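Local coordinates for trans-2-enoyl-CoA reductase [NADH] (Treponema denticola ATCC 35405, PDB 4GGO), which catalyses the NADH-dependent reduction of the carbon-carbon double bond of trans-2-enoyl-CoA thioesters such as crotonyl-CoA, a step of bacterial fatty acid synthesis, at residues P95-Y98 with N99-F103. Numbering follows the deposited sequence.
Sequences PGWY and NNLAF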
loop_
_atom_site.group_PDB
_atom_site.type_symbol
_atom_site.label_atom_id
_atom_site.label_comp_id
_atom_site.label_asym_id
_atom_site.label_seq_id
_atom_site.Cartn_x
_atom_site.Cartn_y
_atom_site.Cartn_z
ATOM N N PRO A 95 13.686 4.498 -0.339
ATOM C CA PRO A 95 13.618 3.068 -0.667
ATOM C C PRO A 95 12.833 2.795 -1.949
ATOM O O PRO A 95 13.164 1.864 -2.685
ATOM C CB PRO A 95 12.903 2.455 0.548
ATOM C CG PRO A 95 12.321 3.615 1.306
ATOM C CD PRO A 95 13.229 4.768 1.034
ATOM N N GLY A 96 11.819 3.612 -2.217
ATOM C CA GLY A 96 11.014 3.457 -3.414
ATOM C C GLY A 96 11.799 3.669 -4.696
ATOM O O GLY A 96 11.470 3.098 -5.735
ATOM N N TRP A 97 12.837 4.498 -4.623
ATOM C CA TRP A 97 13.695 4.757 -5.774
ATOM C C TRP A 97 14.431 3.483 -6.166
ATOM O O TRP A 97 14.439 3.095 -7.332
ATOM C CB TRP A 97 14.694 5.875 -5.461
ATOM C CG TRP A 97 15.469 6.361 -6.652
ATOM C CD1 TRP A 97 14.994 7.113 -7.687
ATOM C CD2 TRP A 97 16.861 6.146 -6.920
ATOM N NE1 TRP A 97 16.001 7.371 -8.587
ATOM C CE2 TRP A 97 17.156 6.788 -8.139
ATOM C CE3 TRP A 97 17.885 5.467 -6.250
ATOM C CZ2 TRP A 97 18.432 6.773 -8.701
ATOM C CZ3 TRP A 97 19.150 5.453 -6.812
ATOM C CH2 TRP A 97 19.412 6.103 -8.024
ATOM N N TYR A 98 15.040 2.832 -5.180
ATOM C CA TYR A 98 15.753 1.582 -5.410
ATOM C C TYR A 98 14.799 0.478 -5.859
ATOM O O TYR A 98 15.133 -0.323 -6.736
ATOM C CB TYR A 98 16.518 1.157 -4.154
ATOM C CG TYR A 98 17.538 2.179 -3.699
ATOM C CD1 TYR A 98 18.747 2.327 -4.368
ATOM C CD2 TYR A 98 17.291 2.997 -2.604
ATOM C CE1 TYR A 98 19.682 3.261 -3.960
ATOM C CE2 TYR A 98 18.222 3.934 -2.188
ATOM C CZ TYR A 98 19.414 4.061 -2.870
ATOM O OH TYR A 98 20.343 4.990 -2.461
ATOM N N ASN A 99 13.611 0.445 -5.258
ATOM C CA ASN A 99 12.576 -0.507 -5.649
ATOM C C ASN A 99 12.200 -0.367 -7.122
ATOM O O ASN A 99 12.105 -1.362 -7.840
ATOM C CB ASN A 99 11.329 -0.348 -4.776
ATOM C CG ASN A 99 11.542 -0.839 -3.356
ATOM O OD1 ASN A 99 12.501 -1.556 -3.070
ATOM N ND2 ASN A 99 10.636 -0.465 -2.461
ATOM N N ASN A 100 11.988 0.870 -7.563
ATOM C CA ASN A 100 11.665 1.138 -8.962
ATOM C C ASN A 100 12.784 0.718 -9.908
ATOM O O ASN A 100 12.524 0.205 -10.998
ATOM C CB ASN A 100 11.335 2.618 -9.176
ATOM C CG ASN A 100 9.996 3.010 -8.589
ATOM O OD1 ASN A 100 9.149 2.158 -8.320
ATOM N ND2 ASN A 100 9.793 4.308 -8.393
ATOM N N LEU A 101 14.027 0.945 -9.493
ATOM C CA LEU A 101 15.181 0.542 -10.289
ATOM C C LEU A 101 15.228 -0.974 -10.421
ATOM O O LEU A 101 15.481 -1.505 -11.501
ATOM C CB LEU A 101 16.480 1.050 -9.660
ATOM C CG LEU A 101 16.684 2.563 -9.587
ATOM C CD1 LEU A 101 18.060 2.881 -9.023
ATOM C CD2 LEU A 101 16.495 3.208 -10.952
ATOM N N ALA A 102 14.979 -1.662 -9.310
ATOM C CA ALA A 102 14.968 -3.119 -9.294
ATOM C C ALA A 102 13.854 -3.668 -10.177
ATOM O O ALA A 102 14.063 -4.616 -10.933
ATOM C CB ALA A 102 14.822 -3.631 -7.871
ATOM N N PHE A 103 12.674 -3.062 -10.084
ATOM C CA PHE A 103 11.529 -3.500 -10.875
ATOM C C PHE A 103 11.791 -3.367 -12.370
ATOM O O PHE A 103 11.651 -4.334 -13.119
ATOM C CB PHE A 103 10.269 -2.715 -10.500
ATOM C CG PHE A 103 9.041 -3.153 -11.251
ATOM C CD1 PHE A 103 8.712 -2.578 -12.471
ATOM C CD2 PHE A 103 8.221 -4.146 -10.742
ATOM C CE1 PHE A 103 7.591 -2.988 -13.166
ATOM C CE2 PHE A 103 7.096 -4.556 -11.431
ATOM C CZ PHE A 103 6.781 -3.979 -12.645
#
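Leu101 lays its CD1 methyl over one face of the Trp97 indole. Leu101 CD1 is 3.6 Å from the centroid of the six-membered ring of Trp97 and 13° off the ring normal, a CH-pi contact. CD1 of Leu101 is equally close, 3.6 Å, to Trp97 CZ3 and CH2. The Trp97 CG lies anti to the backbone N (chi1 -171°), and this places the indole beside the next helical turn, where Leu101 meets it. At the indole edge, in its plane, sits Tyr98 CE1. In turn, Trp97 CE3 lies over one face of the Tyr98 ring, towards its rim.

All of these side chains belong to the first turns of helix 95-110, which links strands 77-82 and 114-118 in a beta-alpha-beta unit. Asn99 N donates to Pro95 O at 3.0 Å. Asn100 N donates to Gly96 O at 2.9 Å. Leu101 N and Ala102 N continue these i to i+4 bonds of an alpha helix to Trp97 O and Tyr98 O.

The polar ends turn to other partners. Asn99 ND2 is hydrogen-bonded to Ser59 O, in the NAD(+)-binding segment, and Asn100 ND2 is hydrogen-bonded to Ser82 OG. Tyr98 OH is hydrogen-bonded to Phe398 O and Gly93 N. The chemistry is thus divided: a methyl-on-indole contact joins successive turns, while the buried amides tie the helix to the cofactor-binding part of the Rossmann fold.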